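Local coordinates for VgrG protein (Vibrio cholerae, PDB 4DTD) that carries an actin cross-linking domain, which in this toxin family covalently joins actin monomers of the host cell, and probably acts as a secreted effector, at residues A[14-19]-A[92-97]; A[23-28]-A[96-101]. All coordinates share one frame; numbering follows the deposited sequence.

Interaction 1. Residues A[14-19]-A[92-97]; sequences PDFPTH and VSYPCE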
loop_
_atom_site.group_PDB
_atom_site.type_symbol
_atom_site.label_atom_id
_atom_site.label_comp_id
_atom_site.label_asym_id
_atom_site.label_seq_id
_atom_site.Cartn_x
_atom_site.Cartn_y
_atom_site.Cartn_z
ATOM N N PRO A 14 -4.356 3.769 3.819
ATOM C CA PRO A 14 -5.464 3.811 4.803
ATOM C C PRO A 14 -5.722 2.514 5.586
ATOM O O PRO A 14 -5.788 1.429 5.000
ATOM C CB PRO A 14 -6.675 4.234 3.959
ATOM C CG PRO A 14 -6.280 4.010 2.542
ATOM C CD PRO A 14 -4.816 4.264 2.504
ATOM N N ASP A 15 -5.859 2.645 6.925
ATOM C CA ASP A 15 -6.030 1.539 7.880
ATOM C C ASP A 15 -7.451 1.310 8.430
ATOM O O ASP A 15 -7.718 0.233 8.973
ATOM C CB ASP A 15 -5.021 1.681 9.040
ATOM C CG ASP A 15 -5.154 2.980 9.821
ATOM O OD1 ASP A 15 -4.624 4.015 9.350
ATOM O OD2 ASP A 15 -5.792 2.962 10.900
ATOM N N PHE A 16 -8.339 2.316 8.323
ATOM C CA PHE A 16 -9.734 2.282 8.808
ATOM C C PHE A 16 -10.611 1.247 8.058
ATOM O O PHE A 16 -10.308 0.950 6.894
ATOM C CB PHE A 16 -10.369 3.699 8.734
ATOM C CG PHE A 16 -10.255 4.355 7.376
ATOM C CD1 PHE A 16 -11.208 4.122 6.389
ATOM C CD2 PHE A 16 -9.180 5.185 7.075
ATOM C CE1 PHE A 16 -11.077 4.690 5.122
ATOM C CE2 PHE A 16 -9.060 5.765 5.814
ATOM C CZ PHE A 16 -10.000 5.495 4.840
ATOM N N PRO A 17 -11.715 0.722 8.675
ATOM C CA PRO A 17 -12.565 -0.256 7.958
ATOM C C PRO A 17 -13.335 0.345 6.766
ATOM O O PRO A 17 -13.899 1.435 6.871
ATOM C CB PRO A 17 -13.514 -0.779 9.049
ATOM C CG PRO A 17 -12.914 -0.347 10.347
ATOM C CD PRO A 17 -12.220 0.942 10.046
ATOM N N THR A 18 -13.308 -0.370 5.651
ATOM C CA THR A 18 -13.956 0.012 4.403
ATOM C C THR A 18 -14.786 -1.142 3.830
ATOM O O THR A 18 -14.581 -2.303 4.189
ATOM C CB THR A 18 -12.924 0.511 3.369
ATOM O OG1 THR A 18 -11.787 -0.363 3.374
ATOM C CG2 THR A 18 -12.494 1.935 3.618
ATOM N N HIS A 19 -15.745 -0.794 2.943
ATOM C CA HIS A 19 -16.630 -1.722 2.252
ATOM C C HIS A 19 -17.024 -1.198 0.875
ATOM O O HIS A 19 -17.390 -0.029 0.737
ATOM C CB HIS A 19 -17.883 -2.039 3.093
ATOM C CG HIS A 19 -18.703 -3.143 2.496
ATOM N ND1 HIS A 19 -18.519 -4.464 2.874
ATOM C CD2 HIS A 19 -19.611 -3.098 1.493
ATOM C CE1 HIS A 19 -19.343 -5.166 2.118
ATOM N NE2 HIS A 19 -20.013 -4.387 1.266
ATOM N N VAL A 92 -2.395 10.494 -0.807
ATOM C CA VAL A 92 -2.923 9.134 -0.680
ATOM C C VAL A 92 -4.462 9.152 -0.750
ATOM O O VAL A 92 -5.128 9.640 0.164
ATOM C CB VAL A 92 -2.351 8.423 0.590
ATOM C CG1 VAL A 92 -2.959 7.036 0.760
ATOM C CG2 VAL A 92 -0.831 8.322 0.517
ATOM N N SER A 93 -5.018 8.647 -1.850
ATOM C CA SER A 93 -6.455 8.662 -2.046
ATOM C C SER A 93 -7.244 7.762 -1.091
ATOM O O SER A 93 -6.727 6.765 -0.594
ATOM C CB SER A 93 -6.811 8.361 -3.497
ATOM O OG SER A 93 -6.763 6.966 -3.749
ATOM N N TYR A 94 -8.498 8.130 -0.833
ATOM C CA TYR A 94 -9.375 7.278 -0.057
ATOM C C TYR A 94 -9.942 6.354 -1.117
ATOM O O TYR A 94 -10.323 6.856 -2.185
ATOM C CB TYR A 94 -10.467 8.078 0.634
ATOM C CG TYR A 94 -9.974 8.855 1.836
ATOM C CD1 TYR A 94 -9.891 8.259 3.088
ATOM C CD2 TYR A 94 -9.636 10.203 1.730
ATOM C CE1 TYR A 94 -9.513 8.990 4.213
ATOM C CE2 TYR A 94 -9.228 10.936 2.841
ATOM C CZ TYR A 94 -9.183 10.331 4.084
ATOM O OH TYR A 94 -8.795 11.055 5.189
ATOM N N PRO A 95 -9.874 5.006 -0.919
ATOM C CA PRO A 95 -10.347 4.081 -1.969
ATOM C C PRO A 95 -11.778 4.300 -2.442
ATOM O O PRO A 95 -12.629 4.789 -1.698
ATOM C CB PRO A 95 -10.188 2.696 -1.329
ATOM C CG PRO A 95 -10.106 2.962 0.153
ATOM C CD PRO A 95 -9.390 4.261 0.265
ATOM N N CYS A 96 -12.007 4.001 -3.713
ATOM C CA CYS A 96 -13.310 4.086 -4.334
ATOM C C CYS A 96 -13.511 2.858 -5.205
ATOM O O CYS A 96 -12.568 2.077 -5.381
ATOM C CB CYS A 96 -13.487 5.393 -5.110
ATOM S SG CYS A 96 -12.435 5.558 -6.572
ATOM N N GLU A 97 -14.743 2.644 -5.701
ATOM C CA GLU A 97 -15.034 1.524 -6.595
ATOM C C GLU A 97 -14.281 1.767 -7.895
ATOM O O GLU A 97 -14.190 2.913 -8.322
ATOM C CB GLU A 97 -16.546 1.407 -6.845
ATOM C CG GLU A 97 -17.192 0.238 -6.120
ATOM C CD GLU A 97 -16.949 -1.152 -6.695
ATOM O OE1 GLU A 97 -16.846 -2.113 -5.896
ATOM O OE2 GLU A 97 -16.874 -1.287 -7.939
#
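F16 and P14 meet Y94, P95 and V92 where an irregular loop, 14-19, lies against the end of strand 84-97 in the actin cross-linking domain. The nearest CA atoms, those of P14 and Y94, are 7.1 Å apart and the backbones form no hydrogen bonds with each other, so this is side-chain packing rather than sheet pairing. Y94 can be followed outward from CB, which leaves the backbone without aiming at the loop; chi1 of -75° then sets CG anti to the carbonyl carbon and brings one side of the ring round to F16. Y94 CD1 lies 3.3 Å from F16 CZ, a close approach, and Y94 CE1 is 3.6 Å from F16 CE2. Beyond them Y94 OH makes a weak hydrogen bond to K45. F16 CZ sits at the edge of the Y94 ring, near its plane, so the two aromatics meet rim to rim and neither is stacked over the other; their centroids are 5.7 Å apart and their planes inclined at 41°. M59 of strand 56-68 also touches both. Beside this aromatic pair, the P14 ring bridges P95 and V92: P14 CG is 3.9 Å from P95 CD, while P14 CD is 3.8 Å from V92 CG1, the methyl standing anti to the backbone N of V92. P95 also packs on F20, and the CG2 methyl of T18 lies 4.3 Å from P95 CG.

Interaction 2. Residues A[23-28]-A[96-101]; sequences SSIGIE and CEMDDK
I25 and C96 form an antiparallel hydrogen-bonded pair, with S24 and E97 the adjoining non-hydrogen-bonded pair at a CA-CA distance of 4.6 Å, so strand 23-30 runs alongside the end of strand 84-97. Of the two bonds in the pair, I25 N to C96 O is 2.9 Å and approaches nearly head-on to the oxygen (C=O...N 169°), whereas C96 N to I25 O is 3.2 Å with the donor tilted 33° from the carbonyl plane. Past the pair the chain folds into a type I turn, E97 to D100, that leads into helix 101-124, yet M98 N still reaches S23 O at 3.2 Å. The side chain of E97, bent at chi2, curls back so that OE1 takes S23 N at 3.0 Å on its syn side, 34° out of the carboxylate plane; K22 N is a second donor to the same oxygen. On the face shared by I25 and C96, I25 CG2 lies 4.1 Å from C96 SG, and I25 CB meets CG of the selenomethionine M98 at 3.7 Å. M98 and I25 both also touch V177 of strand 173-180. The chemistry implies a buried strand end where one more backbone bond, M98 N to S23 O, continues the contact beyond the I25-C96 pair, and the E97 carboxylate adds an acceptor for two consecutive backbone N-H groups, those of K22 and S23.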
loop_
_atom_site.group_PDB
_atom_site.type_symbol
_atom_site.label_atom_id
_atom_site.label_comp_id
_atom_site.label_asym_id
_atom_site.label_seq_id
_atom_site.Cartn_x
_atom_site.Cartn_y
_atom_site.Cartn_z
ATOM N N SER A 23 -14.807 -4.326 -6.126
ATOM C CA SER A 23 -13.375 -4.036 -6.061
ATOM C C SER A 23 -13.050 -2.555 -5.838
ATOM O O SER A 23 -13.726 -1.679 -6.381
ATOM C CB SER A 23 -12.645 -4.602 -7.280
ATOM O OG SER A 23 -13.256 -4.200 -8.495
ATOM N N SER A 24 -12.017 -2.287 -5.026
ATOM C CA SER A 24 -11.586 -0.930 -4.700
ATOM C C SER A 24 -10.210 -0.554 -5.271
ATOM O O SER A 24 -9.301 -1.370 -5.286
ATOM C CB SER A 24 -11.584 -0.732 -3.191
ATOM O OG SER A 24 -10.623 -1.575 -2.573
ATOM N N ILE A 25 -10.056 0.708 -5.671
ATOM C CA ILE A 25 -8.798 1.292 -6.155
ATOM C C ILE A 25 -8.384 2.486 -5.272
ATOM O O ILE A 25 -9.186 3.400 -5.062
ATOM C CB ILE A 25 -8.847 1.650 -7.676
ATOM C CG1 ILE A 25 -7.516 2.234 -8.193
ATOM C CG2 ILE A 25 -10.036 2.540 -8.050
ATOM C CD1 ILE A 25 -6.526 1.240 -8.682
ATOM N N GLY A 26 -7.141 2.449 -4.784
ATOM C CA GLY A 26 -6.506 3.499 -3.990
ATOM C C GLY A 26 -5.194 3.938 -4.620
ATOM O O GLY A 26 -4.291 3.115 -4.773
ATOM N N ILE A 27 -5.066 5.231 -5.009
ATOM C CA ILE A 27 -3.842 5.771 -5.637
ATOM C C ILE A 27 -2.943 6.570 -4.679
ATOM O O ILE A 27 -3.402 7.031 -3.624
ATOM C CB ILE A 27 -4.101 6.484 -6.985
ATOM C CG1 ILE A 27 -4.925 7.785 -6.784
ATOM C CG2 ILE A 27 -4.758 5.509 -7.996
ATOM C CD1 ILE A 27 -4.801 8.783 -7.852
ATOM N N GLU A 28 -1.654 6.709 -5.051
ATOM C CA GLU A 28 -0.614 7.359 -4.259
ATOM C C GLU A 28 0.303 8.158 -5.154
ATOM O O GLU A 28 0.790 7.635 -6.153
ATOM C CB GLU A 28 0.242 6.303 -3.528
ATOM C CG GLU A 28 -0.473 5.447 -2.487
ATOM C CD GLU A 28 0.334 4.253 -2.001
ATOM O OE1 GLU A 28 -0.083 3.102 -2.272
ATOM O OE2 GLU A 28 1.389 4.468 -1.358
ATOM N N CYS A 96 -12.007 4.001 -3.713
ATOM C CA CYS A 96 -13.310 4.086 -4.334
ATOM C C CYS A 96 -13.511 2.858 -5.205
ATOM O O CYS A 96 -12.568 2.077 -5.381
ATOM C CB CYS A 96 -13.487 5.393 -5.110
ATOM S SG CYS A 96 -12.435 5.558 -6.572
ATOM N N GLU A 97 -14.743 2.644 -5.701
ATOM C CA GLU A 97 -15.034 1.524 -6.595
ATOM C C GLU A 97 -14.281 1.767 -7.895
ATOM O O GLU A 97 -14.190 2.913 -8.322
ATOM C CB GLU A 97 -16.546 1.407 -6.845
ATOM C CG GLU A 97 -17.192 0.238 -6.120
ATOM C CD GLU A 97 -16.949 -1.152 -6.695
ATOM O OE1 GLU A 97 -16.846 -2.113 -5.896
ATOM O OE2 GLU A 97 -16.874 -1.287 -7.939
HETATM N N MSE A 98 -13.702 0.712 -8.492
HETATM C CA MSE A 98 -12.919 0.820 -9.726
HETATM C C MSE A 98 -13.723 1.252 -10.933
HETATM O O MSE A 98 -13.164 1.835 -11.863
HETATM C CB MSE A 98 -12.212 -0.491 -10.028
HETATM C CG MSE A 98 -11.219 -0.916 -8.962
HETATM SE SE MSE A 98 -9.996 -2.304 -9.614
HETATM C CE MSE A 98 -9.099 -1.319 -11.099
ATOM N N ASP A 99 -15.024 0.929 -10.929
ATOM C CA ASP A 99 -16.019 1.193 -11.978
ATOM C C ASP A 99 -16.654 2.595 -11.812
ATOM O O ASP A 99 -17.421 3.049 -12.674
ATOM C CB ASP A 99 -17.122 0.102 -11.926
ATOM C CG ASP A 99 -16.669 -1.352 -12.114
ATOM O OD1 ASP A 99 -15.489 -1.668 -11.788
ATOM O OD2 ASP A 99 -17.513 -2.192 -12.515
ATOM N N ASP A 100 -16.346 3.266 -10.691
ATOM C CA ASP A 100 -16.887 4.579 -10.376
ATOM C C ASP A 100 -16.049 5.657 -11.075
ATOM O O ASP A 100 -15.112 6.194 -10.491
ATOM C CB ASP A 100 -16.929 4.750 -8.843
ATOM C CG ASP A 100 -17.867 5.803 -8.296
ATOM O OD1 ASP A 100 -18.306 6.679 -9.080
ATOM O OD2 ASP A 100 -18.101 5.802 -7.066
ATOM N N LYS A 101 -16.364 5.930 -12.345
ATOM C CA LYS A 101 -15.674 6.922 -13.170
ATOM C C LYS A 101 -15.667 8.325 -12.514
ATOM O O LYS A 101 -14.615 8.971 -12.469
ATOM C CB LYS A 101 -16.300 6.972 -14.575
ATOM C CG LYS A 101 -15.491 7.759 -15.621
ATOM C CD LYS A 101 -16.243 7.898 -16.959
ATOM C CE LYS A 101 -15.861 6.863 -18.006
ATOM N NZ LYS A 101 -16.474 5.528 -17.755
#

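How the interactions relate
Both interactions use the end of strand 84-97 and share C96 and E97, but they approach it differently. Interaction 2 is a buried pairing of neighbouring strands joined mainly by backbone hydrogen bonds; interaction 1 is only partly buried and consists of apolar and aromatic packing from a loop. Interaction 2 buries 351 Å² between its segments and interaction 1 buries 226 Å². Their centres lie 9 Å apart and they touch directly: S93 OG is 2.7 Å from I27 N, a probable hydrogen bond, while P95 CB packs on I25 O and S24 CB. Within 92-97, then, V92, Y94 and P95 meet the 14-19 loop, S93 and C96 bond to strand 23-30, and P95 touches both.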